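PDB 3TPF: ornithine carbamoyltransferase, anabolic from Campylobacter jejuni subsp. jejuni, which catalyses the reversible transfer of the carbamoyl group from carbamoyl phosphate to L-ornithine, giving L-citrulline and phosphate on the way to arginine. Local coordinates for residues B[5-9]-B[124-130]; B[20-24]-B[133-137]; B[154-158]-B[221-225]. The contacts are given in a common frame with arbitrary orientation. Residues are numbered along the deposited sequence.

Contact 1: residues B[5-9]-B[124-130]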
# COMPACT_ATOMS: atom_id res chain seq x y z
N PHE B 5 16.98 14.16 -9.93
CA PHE B 5 16.03 15.14 -10.45
C PHE B 5 15.35 15.88 -9.23
O PHE B 5 14.27 15.60 -8.83
CB PHE B 5 15.01 14.46 -11.35
CG PHE B 5 14.14 15.43 -12.07
CD1 PHE B 5 14.52 15.99 -13.30
CD2 PHE B 5 12.99 15.85 -11.51
CE1 PHE B 5 13.76 16.94 -13.94
CE2 PHE B 5 12.22 16.82 -12.13
CZ PHE B 5 12.62 17.40 -13.34
N LEU B 6 16.04 16.78 -8.62
CA LEU B 6 15.55 17.48 -7.42
C LEU B 6 14.98 18.83 -7.73
O LEU B 6 14.25 19.39 -6.94
CB LEU B 6 16.72 17.68 -6.43
CG LEU B 6 17.48 16.36 -6.07
CD1 LEU B 6 18.53 16.54 -5.00
CD2 LEU B 6 16.52 15.29 -5.62
N THR B 7 15.45 19.42 -8.82
CA THR B 7 14.96 20.71 -9.31
C THR B 7 15.32 20.92 -10.78
O THR B 7 16.37 20.50 -11.24
CB THR B 7 15.55 21.90 -8.53
OG1 THR B 7 15.18 23.12 -9.20
CG2 THR B 7 17.05 21.79 -8.46
N LEU B 8 14.48 21.63 -11.50
CA LEU B 8 14.82 21.89 -12.88
C LEU B 8 16.07 22.77 -13.04
O LEU B 8 16.63 22.91 -14.14
CB LEU B 8 13.63 22.50 -13.59
CG LEU B 8 12.54 21.44 -13.78
CD1 LEU B 8 11.19 21.97 -14.17
CD2 LEU B 8 13.12 20.50 -14.81
N ARG B 9 16.48 23.39 -11.94
CA ARG B 9 17.67 24.24 -11.96
C ARG B 9 18.86 23.51 -12.49
O ARG B 9 19.73 24.10 -13.06
CB ARG B 9 18.03 24.71 -10.58
CG ARG B 9 17.24 25.91 -10.12
CD ARG B 9 17.56 26.25 -8.70
NE ARG B 9 18.86 26.82 -8.59
CZ ARG B 9 19.26 27.55 -7.56
NH1 ARG B 9 18.45 27.80 -6.54
NH2 ARG B 9 20.50 28.05 -7.56
N TYR B 124 10.65 23.46 -4.17
CA TYR B 124 10.49 23.18 -5.63
C TYR B 124 9.48 22.08 -5.88
O TYR B 124 9.36 21.13 -5.11
CB TYR B 124 11.78 22.76 -6.28
CG TYR B 124 12.96 23.65 -6.07
CD1 TYR B 124 14.05 23.23 -5.35
CD2 TYR B 124 13.03 24.86 -6.65
CE1 TYR B 124 15.14 24.03 -5.14
CE2 TYR B 124 14.12 25.68 -6.45
CZ TYR B 124 15.16 25.25 -5.69
OH TYR B 124 16.24 26.06 -5.47
N HIS B 125 8.73 22.25 -6.93
CA HIS B 125 7.80 21.21 -7.33
C HIS B 125 7.94 20.90 -8.80
O HIS B 125 7.02 21.02 -9.56
CB HIS B 125 6.37 21.61 -6.94
CG HIS B 125 5.38 20.48 -7.08
ND1 HIS B 125 5.77 19.17 -7.27
CD2 HIS B 125 4.02 20.47 -7.12
CE1 HIS B 125 4.70 18.41 -7.43
NE2 HIS B 125 3.63 19.17 -7.35
N PRO B 126 9.13 20.46 -9.21
CA PRO B 126 9.45 20.33 -10.65
C PRO B 126 8.66 19.37 -11.46
O PRO B 126 8.47 19.65 -12.65
CB PRO B 126 10.89 19.83 -10.64
CG PRO B 126 10.98 19.10 -9.34
CD PRO B 126 10.22 19.96 -8.37
N THR B 127 8.27 18.24 -10.95
CA THR B 127 7.47 17.30 -11.82
C THR B 127 6.13 17.97 -12.23
O THR B 127 5.65 17.85 -13.37
CB THR B 127 7.17 15.95 -11.19
OG1 THR B 127 6.50 16.17 -9.93
CG2 THR B 127 8.41 15.14 -10.98
N GLN B 128 5.62 18.83 -11.36
CA GLN B 128 4.41 19.57 -11.69
C GLN B 128 4.64 20.56 -12.86
O GLN B 128 3.85 20.68 -13.81
CB GLN B 128 3.88 20.30 -10.44
CG GLN B 128 2.59 21.02 -10.70
CD GLN B 128 1.37 20.11 -11.05
OE1 GLN B 128 1.24 19.00 -10.51
NE2 GLN B 128 0.44 20.63 -11.90
N VAL B 129 5.71 21.32 -12.74
CA VAL B 129 6.02 22.29 -13.79
C VAL B 129 6.25 21.55 -15.06
O VAL B 129 5.80 22.00 -16.09
CB VAL B 129 7.14 23.15 -13.38
CG1 VAL B 129 7.70 23.90 -14.56
CG2 VAL B 129 6.67 24.02 -12.22
N LEU B 130 6.84 20.37 -15.03
CA LEU B 130 7.03 19.66 -16.33
C LEU B 130 5.70 19.36 -16.93
O LEU B 130 5.51 19.43 -18.14
CB LEU B 130 7.77 18.35 -16.16
CG LEU B 130 9.28 18.37 -16.17
CD1 LEU B 130 9.73 17.00 -15.88
CD2 LEU B 130 9.86 18.80 -17.47
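The irregular backbone of residues 5-7, kinked at Leu-6 (phi/psi -98/-26), turns into a 3-10 segment at Leu-8 and Arg-9 and runs past the first turn of helix 126-138. The CA atoms come nearest at Thr-7 and Pro-126, 5.7 Å apart. His-125 occupies the N-cap position, and the turn beyond it is regular by Leu-130, whose N bonds to Pro-126 O at 3.0 Å. In segment 5-9, Arg-9 N donates to Thr-7 OG1 at 3.0 Å, an ST turn that starts the 3-10 segment.

Pro-126 is the apolar centre: its CB lies 3.6 Å from Phe-5 CE2 and 3.9 Å from Leu-8 CG, so two side chains of segment 5-9 share one proline ring. One turn on, Phe-5 CZ reaches Leu-130 CD1 at 3.9 Å, and Leu-8 CD1 meets Val-129 CG1 at 4.0 Å. Tyr-124 works differently. Thr-7 CB sits over its ring face, 4.0 Å from the centroid and 18° off the normal, a CH-pi contact, while Arg-9 NH1 donates to Tyr-124 OH at 3.0 Å. The same guanidinium forms a salt bridge with Glu-186 and a cation-pi contact with Phe-190, tying this end to the ornithine-binding domain.

Residues 125-128 are predicted to bind carbamoyl phosphate. The arrangement fits the carbamoyltransferase fold, in which a loop following a strand of the parallel sheet, here 116-118, brings ligand-binding residues to the start of a helix; the N-terminal segment packs against that helix on its Pro-126 and Leu-130 side.

Contact 2: residues B[20-24]-B[133-137]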
# COMPACT_ATOMS: atom_id res chain seq x y z
N VAL B 20 9.73 16.85 -22.23
CA VAL B 20 8.41 17.12 -22.76
C VAL B 20 8.17 16.37 -24.09
O VAL B 20 7.10 15.81 -24.30
CB VAL B 20 8.18 18.61 -22.94
CG1 VAL B 20 6.98 18.77 -23.85
CG2 VAL B 20 7.99 19.33 -21.59
N ASN B 21 9.12 16.40 -24.99
CA ASN B 21 8.86 15.76 -26.29
C ASN B 21 8.73 14.28 -26.15
O ASN B 21 8.03 13.60 -26.89
CB ASN B 21 9.95 16.03 -27.34
CG ASN B 21 9.98 17.47 -27.80
OD1 ASN B 21 9.01 18.27 -27.64
ND2 ASN B 21 11.09 17.81 -28.44
N HIS B 22 9.48 13.75 -25.19
CA HIS B 22 9.47 12.32 -25.03
C HIS B 22 8.10 11.92 -24.44
O HIS B 22 7.50 10.95 -24.88
CB HIS B 22 10.62 11.87 -24.12
CG HIS B 22 10.82 10.39 -24.10
ND1 HIS B 22 10.36 9.58 -25.11
CD2 HIS B 22 11.42 9.57 -23.21
CE1 HIS B 22 10.65 8.32 -24.84
NE2 HIS B 22 11.29 8.29 -23.69
N ALA B 23 7.67 12.71 -23.45
CA ALA B 23 6.38 12.51 -22.78
C ALA B 23 5.32 12.39 -23.85
O ALA B 23 4.50 11.49 -23.89
CB ALA B 23 6.08 13.65 -21.80
N SER B 24 5.42 13.28 -24.78
CA SER B 24 4.47 13.37 -25.82
C SER B 24 4.50 12.11 -26.70
O SER B 24 3.47 11.60 -27.08
CB SER B 24 4.81 14.60 -26.65
OG SER B 24 3.70 15.06 -27.35
N LEU B 133 4.03 22.41 -18.42
CA LEU B 133 4.72 22.63 -19.72
C LEU B 133 4.17 21.76 -20.82
O LEU B 133 3.80 22.23 -21.90
CB LEU B 133 6.19 22.31 -19.56
CG LEU B 133 7.21 23.24 -20.14
CD1 LEU B 133 6.81 24.68 -19.99
CD2 LEU B 133 8.47 23.01 -19.33
N PHE B 134 4.06 20.48 -20.51
CA PHE B 134 3.54 19.48 -21.49
C PHE B 134 2.21 19.97 -21.99
O PHE B 134 1.86 19.84 -23.19
CB PHE B 134 3.32 18.15 -20.77
CG PHE B 134 2.75 17.07 -21.63
CD1 PHE B 134 3.58 16.23 -22.33
CD2 PHE B 134 1.41 16.86 -21.71
CE1 PHE B 134 3.06 15.24 -23.16
CE2 PHE B 134 0.88 15.88 -22.57
CZ PHE B 134 1.71 15.06 -23.28
N THR B 135 1.46 20.52 -21.03
CA THR B 135 0.06 20.88 -21.29
C THR B 135 -0.05 22.12 -22.15
O THR B 135 -0.85 22.19 -23.06
CB THR B 135 -0.72 21.07 -19.99
OG1 THR B 135 -0.72 19.83 -19.27
CG2 THR B 135 -2.11 21.44 -20.36
N ILE B 136 0.82 23.06 -21.85
CA ILE B 136 0.96 24.26 -22.64
C ILE B 136 1.28 23.94 -24.11
O ILE B 136 0.71 24.51 -25.03
CB ILE B 136 2.06 25.18 -22.09
CG1 ILE B 136 1.63 25.74 -20.72
CG2 ILE B 136 2.33 26.29 -23.07
CD1 ILE B 136 2.76 26.38 -19.98
N LYS B 137 2.13 22.96 -24.30
CA LYS B 137 2.50 22.54 -25.64
C LYS B 137 1.32 21.87 -26.33
O LYS B 137 1.07 22.08 -27.51
CB LYS B 137 3.72 21.64 -25.55
CG LYS B 137 4.30 21.15 -26.86
CD LYS B 137 5.78 20.73 -26.70
CE LYS B 137 6.44 20.36 -28.07
NZ LYS B 137 6.32 18.94 -28.58
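This is a crossed helix-helix contact within the carbamoyl phosphate domain, between helix 13-28 and helix 126-138. The axes of the two short segments approach to 10.0 Å and cross at -68°, a steep angle that confines the contact to a small patch, with Val-20 and Phe-134 closest at 5.6 Å between CA atoms. Val-20 stands at the crossing, its CG2 4.0 Å from Leu-133 CB and its CG1 3.7 Å from Lys-137 CD. The Phe-134 ring extends along the other helix: Ala-23 CB is 3.6 Å from Phe-134 CD1, and Ser-24 N lies near the ring plane, 3.5 Å from Phe-134 CE1. At the exposed margin of the crossing, where Lys-137 lies, Lys-137 NZ donates to Asn-21 OD1 at 2.9 Å, its aliphatic chain passing over Val-20. Helix 279-302 closes the patch, with Val-292 touching both Ala-23 and Phe-134, while Leu-133 also packs on Trp-162 and Thr-165 of helix 157-169.

Contact 3: residues B[154-158]-B[221-225]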
# COMPACT_ATOMS: atom_id res chain seq x y z
N ASP B 154 1.17 32.76 -4.24
CA ASP B 154 2.15 32.84 -3.16
C ASP B 154 3.58 32.77 -3.72
O ASP B 154 3.80 32.38 -4.87
CB ASP B 154 1.93 31.67 -2.17
CG ASP B 154 2.61 31.89 -0.80
OD1 ASP B 154 3.13 32.98 -0.51
OD2 ASP B 154 2.65 30.90 -0.03
N SER B 155 4.55 33.17 -2.90
CA SER B 155 5.98 32.87 -3.18
C SER B 155 6.34 31.44 -2.72
O SER B 155 7.34 31.20 -2.02
CB SER B 155 6.91 33.90 -2.55
OG SER B 155 7.26 33.50 -1.21
N ASN B 156 5.52 30.49 -3.14
CA ASN B 156 5.67 29.10 -2.72
C ASN B 156 6.58 28.29 -3.67
O ASN B 156 7.22 28.85 -4.57
CB ASN B 156 4.29 28.43 -2.64
CG ASN B 156 3.63 28.30 -3.99
OD1 ASN B 156 4.20 28.68 -4.99
ND2 ASN B 156 2.44 27.79 -4.03
N ASN B 157 6.65 26.99 -3.44
CA ASN B 157 7.43 26.08 -4.34
C ASN B 157 7.09 26.18 -5.83
O ASN B 157 7.97 26.21 -6.67
CB ASN B 157 7.33 24.59 -3.90
CG ASN B 157 5.92 24.11 -3.76
OD1 ASN B 157 4.96 24.78 -4.19
ND2 ASN B 157 5.77 22.95 -3.14
N MSE B 158 5.80 26.24 -6.12
CA MSE B 158 5.29 26.31 -7.52
C MSE B 158 5.78 27.56 -8.23
O MSE B 158 6.14 27.54 -9.43
CB MSE B 158 3.77 26.37 -7.54
CG MSE B 158 3.16 25.00 -7.53
SE MSE B 158 3.67 23.95 -9.11
CE MSE B 158 2.89 25.07 -10.55
N ASP B 221 -2.45 28.99 -7.93
CA ASP B 221 -2.31 27.92 -6.94
C ASP B 221 -2.90 28.33 -5.60
O ASP B 221 -3.11 29.53 -5.33
CB ASP B 221 -0.83 27.58 -6.76
CG ASP B 221 -0.59 26.26 -5.98
OD1 ASP B 221 -1.53 25.45 -5.76
OD2 ASP B 221 0.58 26.05 -5.60
N THR B 222 -3.13 27.34 -4.76
CA THR B 222 -3.67 27.60 -3.41
C THR B 222 -2.81 28.60 -2.70
O THR B 222 -1.62 28.68 -2.91
CB THR B 222 -3.67 26.35 -2.52
OG1 THR B 222 -2.39 26.22 -1.95
CG2 THR B 222 -3.90 25.04 -3.34
N TRP B 223 -3.41 29.34 -1.81
CA TRP B 223 -2.69 30.40 -1.08
C TRP B 223 -2.16 29.92 0.24
O TRP B 223 -1.09 30.29 0.70
CB TRP B 223 -3.63 31.54 -0.79
CG TRP B 223 -4.16 32.24 -1.98
CD1 TRP B 223 -3.55 32.42 -3.18
CD2 TRP B 223 -5.38 32.92 -2.05
NE1 TRP B 223 -4.35 33.14 -4.02
CE2 TRP B 223 -5.48 33.48 -3.33
CE3 TRP B 223 -6.43 33.12 -1.14
CZ2 TRP B 223 -6.58 34.24 -3.74
CZ3 TRP B 223 -7.53 33.87 -1.54
CH2 TRP B 223 -7.60 34.42 -2.83
N VAL B 224 -2.99 29.12 0.88
CA VAL B 224 -2.61 28.44 2.08
C VAL B 224 -1.83 27.21 1.62
O VAL B 224 -2.39 26.16 1.29
CB VAL B 224 -3.85 28.15 2.91
CG1 VAL B 224 -3.47 27.27 4.09
CG2 VAL B 224 -4.43 29.49 3.30
N SER B 225 -0.51 27.39 1.63
CA SER B 225 0.43 26.38 1.12
C SER B 225 0.73 25.31 2.19
O SER B 225 0.95 25.63 3.36
CB SER B 225 1.70 27.05 0.55
OG SER B 225 1.42 27.78 -0.67
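Asp-154, Asp-221 and Asn-156 lose the most surface here, 51, 49 and 43 Å² respectively, and all three direct their CA-to-CB bonds toward the facing segment. The two backbones approach at Asp-154 and Trp-223, 5.8 Å between CA atoms, and are further apart at Asn-156 and Ser-225, 7.0 Å.

Asp-154 faces the end of the second loop. Its OD2 accepts a weak hydrogen bond from Ser-225 OG at 3.4 Å, while its OD1 takes a weak one from Ser-155 N at 2.8 Å, so the carboxylate touches both its own turn and the opposite loop. Ser-155 is the centre of an inverse gamma turn, which sharply redirects the chain toward the helix.

Asn-156 is the N-cap of helix 157-169, its OD1 accepting from the backbone N of Cys-159. The other end of the amide is thereby turned to the second segment: ND2 donates a weak hydrogen bond to Asp-221 OD2 at 3.0 Å, with an N-H...acceptor angle of 129°, and lies 3.5 Å from Ser-225 OG.

Asp-221 OD2 also has Met-158 CG, of a selenomethionine, at 3.4 Å, and its OD1 accepts weakly from Thr-222 N at 2.7 Å. The side chain touches Cys-261 too.

Asn-157, Asp-221 and Ser-225 are predicted ornithine-binding residues. The cross-links are polar and weak, between loops that follow neighbouring parallel strands, 148-152 and 217-220, as in Rossmann-like sites. Such chemistry is consistent with polar groups being positioned around the predicted ornithine pocket rather than with an apolar core.

Overall arrangement
Helix 126-138 carries half of both contact 1 and contact 2: contact 1, whose centre lies about 5 Å from the centre of the chain, buries its first turn, while its later turns form a partly buried crossing in contact 2. The two touch where Leu-130 O lies 4.3 Å from Val-20 CG2. Both are mainly apolar with one side-chain hydrogen bond across. Contact 3, in the ornithine domain, is partly buried and held by weak polar bonds. It meets contact 1 across the domain boundary, His-125 CB lying 4.1 Å from Asn-157 CG, so predicted carbamoyl phosphate and ornithine residues adjoin. Contact 2 stays about 8 Å from contact 3 at the nearest atoms.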